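Putative non-ribosomal peptide synthetase (Actinomadura parvosata subsp. kistnae, PDB 6M7L) probably acts in non-ribosomal peptide synthesis through a condensation domain, the kind of domain that typically joins carrier-bound building blocks by amide bonds. Local coordinates at residues Ala268-Met282 with Ala330-Ser342. Numbering follows the deposited sequence.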
loop_
_atom_site.group_PDB
_atom_site.type_symbol
_atom_site.label_atom_id
_atom_site.label_comp_id
_atom_site.label_asym_id
_atom_site.label_seq_id
_atom_site.Cartn_x
_atom_site.Cartn_y
_atom_site.Cartn_z
ATOM N N ALA A 268 -14.956 29.137 6.582
ATOM C CA ALA A 268 -14.243 30.056 5.704
ATOM C C ALA A 268 -13.814 29.403 4.396
ATOM O O ALA A 268 -12.976 29.958 3.678
ATOM C CB ALA A 268 -13.031 30.646 6.425
ATOM N N GLY A 269 -14.374 28.242 4.067
ATOM C CA GLY A 269 -14.001 27.562 2.841
ATOM C C GLY A 269 -12.585 27.034 2.830
ATOM O O GLY A 269 -11.956 26.979 1.767
ATOM N N GLY A 270 -12.058 26.646 3.992
ATOM C CA GLY A 270 -10.715 26.134 4.105
ATOM C C GLY A 270 -10.696 24.697 4.596
ATOM O O GLY A 270 -11.734 24.082 4.852
ATOM N N THR A 271 -9.483 24.175 4.723
ATOM C CA THR A 271 -9.244 22.819 5.185
ATOM C C THR A 271 -8.701 22.843 6.608
ATOM O O THR A 271 -8.420 23.903 7.174
ATOM C CB THR A 271 -8.264 22.096 4.255
ATOM O OG1 THR A 271 -6.995 22.760 4.291
ATOM C CG2 THR A 271 -8.788 22.104 2.828
ATOM N N MET A 272 -8.562 21.651 7.191
ATOM C CA MET A 272 -7.903 21.553 8.490
ATOM C C MET A 272 -6.473 22.067 8.423
ATOM O O MET A 272 -5.979 22.656 9.391
ATOM C CB MET A 272 -7.932 20.111 8.994
ATOM C CG MET A 272 -9.074 19.823 9.949
ATOM S SD MET A 272 -9.078 20.962 11.349
ATOM C CE MET A 272 -7.490 20.601 12.092
ATOM N N PHE A 273 -5.797 21.856 7.290
ATOM C CA PHE A 273 -4.483 22.456 7.086
ATOM C C PHE A 273 -4.546 23.967 7.253
ATOM O O PHE A 273 -3.683 24.563 7.907
ATOM C CB PHE A 273 -3.946 22.088 5.701
ATOM C CG PHE A 273 -2.547 22.580 5.436
ATOM C CD1 PHE A 273 -2.328 23.820 4.856
ATOM C CD2 PHE A 273 -1.451 21.795 5.757
ATOM C CE1 PHE A 273 -1.041 24.272 4.611
ATOM C CE2 PHE A 273 -0.163 22.239 5.511
ATOM C CZ PHE A 273 0.042 23.479 4.938
ATOM N N THR A 274 -5.569 24.603 6.677
ATOM C CA THR A 274 -5.716 26.048 6.811
ATOM C C THR A 274 -5.935 26.449 8.265
ATOM O O THR A 274 -5.453 27.498 8.706
ATOM C CB THR A 274 -6.871 26.539 5.936
ATOM O OG1 THR A 274 -6.726 26.016 4.610
ATOM C CG2 THR A 274 -6.882 28.059 5.872
ATOM N N ALA A 275 -6.656 25.622 9.026
ATOM C CA ALA A 275 -6.904 25.942 10.429
ATOM C C ALA A 275 -5.621 25.875 11.250
ATOM O O ALA A 275 -5.360 26.759 12.075
ATOM C CB ALA A 275 -7.959 24.999 11.003
ATOM N N VAL A 276 -4.810 24.837 11.042
ATOM C CA VAL A 276 -3.548 24.727 11.769
ATOM C C VAL A 276 -2.536 25.737 11.238
ATOM O O VAL A 276 -1.729 26.287 11.998
ATOM C CB VAL A 276 -3.012 23.286 11.690
ATOM C CG1 VAL A 276 -1.690 23.163 12.439
ATOM C CG2 VAL A 276 -4.036 22.310 12.245
ATOM N N HIS A 277 -2.561 25.994 9.927
ATOM C CA HIS A 277 -1.703 27.023 9.345
ATOM C C HIS A 277 -1.949 28.373 10.006
ATOM O O HIS A 277 -1.004 29.068 10.396
ATOM C CB HIS A 277 -1.949 27.096 7.836
ATOM C CG HIS A 277 -1.101 28.097 7.113
ATOM N ND1 HIS A 277 -0.205 28.927 7.752
ATOM C CD2 HIS A 277 -1.016 28.397 5.795
ATOM C CE1 HIS A 277 0.391 29.699 6.860
ATOM N NE2 HIS A 277 -0.082 29.395 5.665
ATOM N N ALA A 278 -3.220 28.756 10.148
ATOM C CA ALA A 278 -3.546 30.034 10.771
ATOM C C ALA A 278 -3.104 30.062 12.229
ATOM O O ALA A 278 -2.508 31.042 12.691
ATOM C CB ALA A 278 -5.044 30.311 10.652
ATOM N N ALA A 279 -3.386 28.987 12.970
ATOM C CA ALA A 279 -2.985 28.925 14.372
ATOM C C ALA A 279 -1.472 29.038 14.516
ATOM O O ALA A 279 -0.970 29.840 15.310
ATOM C CB ALA A 279 -3.492 27.630 15.003
ATOM N N LEU A 280 -0.730 28.241 13.742
ATOM C CA LEU A 280 0.728 28.289 13.804
ATOM C C LEU A 280 1.250 29.667 13.417
ATOM O O LEU A 280 2.213 30.166 14.013
ATOM C CB LEU A 280 1.318 27.209 12.894
ATOM C CG LEU A 280 2.819 26.916 12.972
ATOM C CD1 LEU A 280 3.210 26.455 14.366
ATOM C CD2 LEU A 280 3.198 25.871 11.936
ATOM N N ALA A 281 0.618 30.303 12.427
ATOM C CA ALA A 281 1.034 31.638 12.013
ATOM C C ALA A 281 0.838 32.657 13.129
ATOM O O ALA A 281 1.608 33.618 13.234
ATOM C CB ALA A 281 0.263 32.060 10.763
ATOM N N MET A 282 -0.186 32.471 13.965
ATOM C CA MET A 282 -0.366 33.353 15.112
ATOM C C MET A 282 0.710 33.110 16.161
ATOM O O MET A 282 1.279 34.061 16.708
ATOM C CB MET A 282 -1.756 33.153 15.719
ATOM C CG MET A 282 -2.895 33.400 14.748
ATOM S SD MET A 282 -4.529 33.163 15.475
ATOM C CE MET A 282 -4.616 34.564 16.583
ATOM N N ALA A 330 -8.270 38.693 13.196
ATOM C CA ALA A 330 -8.797 37.623 14.026
ATOM C C ALA A 330 -8.490 36.272 13.387
ATOM O O ALA A 330 -8.101 36.182 12.221
ATOM C CB ALA A 330 -10.301 37.796 14.236
ATOM N N PHE A 331 -8.669 35.206 14.174
ATOM C CA PHE A 331 -8.377 33.866 13.675
ATOM C C PHE A 331 -9.172 33.559 12.413
ATOM O O PHE A 331 -8.633 32.986 11.458
ATOM C CB PHE A 331 -8.666 32.824 14.754
ATOM C CG PHE A 331 -8.559 31.408 14.267
ATOM C CD1 PHE A 331 -9.698 30.650 14.046
ATOM C CD2 PHE A 331 -7.320 30.838 14.019
ATOM C CE1 PHE A 331 -9.605 29.346 13.595
ATOM C CE2 PHE A 331 -7.219 29.536 13.566
ATOM C CZ PHE A 331 -8.364 28.789 13.355
ATOM N N THR A 332 -10.453 33.933 12.387
ATOM C CA THR A 332 -11.244 33.768 11.171
ATOM C C THR A 332 -10.643 34.560 10.018
ATOM O O THR A 332 -10.600 34.079 8.879
ATOM C CB THR A 332 -12.690 34.202 11.415
ATOM O OG1 THR A 332 -12.709 35.522 11.973
ATOM C CG2 THR A 332 -13.381 33.246 12.366
ATOM N N GLU A 333 -10.169 35.776 10.297
ATOM C CA GLU A 333 -9.567 36.592 9.249
ATOM C C GLU A 333 -8.211 36.040 8.832
ATOM O O GLU A 333 -7.867 36.057 7.644
ATOM C CB GLU A 333 -9.442 38.039 9.723
ATOM C CG GLU A 333 -8.990 39.012 8.651
ATOM C CD GLU A 333 -9.042 40.453 9.124
ATOM O OE1 GLU A 333 -9.315 40.672 10.325
ATOM O OE2 GLU A 333 -8.817 41.363 8.296
ATOM N N ILE A 334 -7.428 35.543 9.793
ATOM C CA ILE A 334 -6.156 34.910 9.462
ATOM C C ILE A 334 -6.393 33.613 8.699
ATOM O O ILE A 334 -5.642 33.269 7.778
ATOM C CB ILE A 334 -5.329 34.682 10.740
ATOM C CG1 ILE A 334 -5.025 36.022 11.408
ATOM C CG2 ILE A 334 -4.042 33.934 10.429
ATOM C CD1 ILE A 334 -4.339 35.907 12.741
ATOM N N LEU A 335 -7.447 32.879 9.065
ATOM C CA LEU A 335 -7.813 31.679 8.321
ATOM C C LEU A 335 -8.105 32.011 6.862
ATOM O O LEU A 335 -7.811 31.213 5.964
ATOM C CB LEU A 335 -9.020 31.010 8.980
ATOM C CG LEU A 335 -9.220 29.505 8.799
ATOM C CD1 LEU A 335 -10.045 28.960 9.951
ATOM C CD2 LEU A 335 -9.896 29.194 7.473
ATOM N N GLY A 336 -8.677 33.188 6.607
ATOM C CA GLY A 336 -8.912 33.596 5.232
ATOM C C GLY A 336 -7.625 33.904 4.494
ATOM O O GLY A 336 -7.430 33.471 3.356
ATOM N N ARG A 337 -6.726 34.658 5.136
ATOM C CA ARG A 337 -5.438 34.958 4.518
ATOM C C ARG A 337 -4.650 33.682 4.257
ATOM O O ARG A 337 -4.003 33.545 3.212
ATOM C CB ARG A 337 -4.634 35.911 5.405
ATOM C CG ARG A 337 -5.440 37.057 5.989
ATOM C CD ARG A 337 -4.839 38.408 5.639
ATOM N NE ARG A 337 -5.490 39.494 6.369
ATOM C CZ ARG A 337 -4.927 40.166 7.368
ATOM N NH1 ARG A 337 -3.693 39.874 7.754
ATOM N NH2 ARG A 337 -5.596 41.136 7.976
ATOM N N ALA A 338 -4.693 32.735 5.197
ATOM C CA ALA A 338 -4.042 31.448 4.979
ATOM C C ALA A 338 -4.670 30.709 3.806
ATOM O O ALA A 338 -3.960 30.148 2.962
ATOM C CB ALA A 338 -4.114 30.604 6.251
ATOM N N ARG A 339 -6.002 30.707 3.730
ATOM C CA ARG A 339 -6.682 30.023 2.636
ATOM C C ARG A 339 -6.341 30.652 1.292
ATOM O O ARG A 339 -6.126 29.942 0.303
ATOM C CB ARG A 339 -8.191 30.044 2.869
ATOM C CG ARG A 339 -8.993 29.232 1.866
ATOM C CD ARG A 339 -10.151 30.035 1.289
ATOM N NE ARG A 339 -10.851 30.815 2.307
ATOM C CZ ARG A 339 -10.878 32.144 2.344
ATOM N NH1 ARG A 339 -10.251 32.846 1.410
ATOM N NH2 ARG A 339 -11.537 32.771 3.309
ATOM N N ASP A 340 -6.276 31.986 1.237
ATOM C CA ASP A 340 -6.075 32.663 -0.041
ATOM C C ASP A 340 -4.666 32.449 -0.578
ATOM O O ASP A 340 -4.476 32.304 -1.792
ATOM C CB ASP A 340 -6.371 34.157 0.092
ATOM C CG ASP A 340 -7.839 34.442 0.321
ATOM O OD1 ASP A 340 -8.161 35.236 1.228
ATOM O OD2 ASP A 340 -8.675 33.855 -0.399
ATOM N N VAL A 341 -3.660 32.435 0.300
ATOM C CA VAL A 341 -2.297 32.259 -0.188
ATOM C C VAL A 341 -2.066 30.821 -0.628
ATOM O O VAL A 341 -1.247 30.562 -1.518
ATOM C CB VAL A 341 -1.268 32.703 0.870
ATOM C CG1 VAL A 341 -1.252 31.747 2.051
ATOM C CG2 VAL A 341 0.115 32.811 0.246
ATOM N N SER A 342 -2.786 29.863 -0.035
ATOM C CA SER A 342 -2.617 28.472 -0.442
ATOM C C SER A 342 -3.184 28.225 -1.835
ATOM O O SER A 342 -2.638 27.412 -2.589
ATOM C CB SER A 342 -3.274 27.540 0.577
ATOM O OG SER A 342 -2.930 26.189 0.316
#
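Ala-278 and Leu-335 mark the closest backbone approach, CA to CA 5.2 Å, in a helix-helix crossing of the condensation-domain fold. Segments 272-282 and 331-342 run at 116° with axes 8.5 Å apart, consistent with the small side chains of Ala-278 and Ala-338 at the crossing. Phe-331 is a knob in the hole formed by Ala-275, Ala-278, Ala-279 and Met-282. Its CG lies anti to the backbone N (chi1 173°), which swings the ring toward helix 272-288; Ala-275 O and Ala-279 N meet its edge in plane. Met-282 SD lies at the ring edge, 82° off the ring normal and 3.9 Å from Phe-331 CD2, a Met-aromatic contact. Ile-334 CD1 packs against Met-282 CG (3.5 Å) and reaches its SD too. Farther along, Ala-338 CB sits over one face of the His-277 imidazole, 4.1 Å from the ring centroid, as a CH-pi contact. The methyl CG2 of Thr-274 lies against the Leu-335 and Arg-339 backbone, Ala-338 CB and Leu-335 CD2 (3.6 Å). Behind this interface, Val-276 faces strands 410-418 and 374-380, so helix 272-288 lies between the sheet and helix 331-346. At the Schellman turn through Gly-269, Arg-339 NE reaches Ala-268 O at 2.7 Å, nearly in line with the carbonyl bond, and NH2 adds a weak second bond. Arg-339 NH1 pairs with Asp-340 OD2 at 2.6 Å. An alanine in place of Arg-339 would probably leave Ala-268 O without these donors and Asp-340 without this salt-bridge mate. Asp-340 OD2 lies in the guanidinium plane, at its edge.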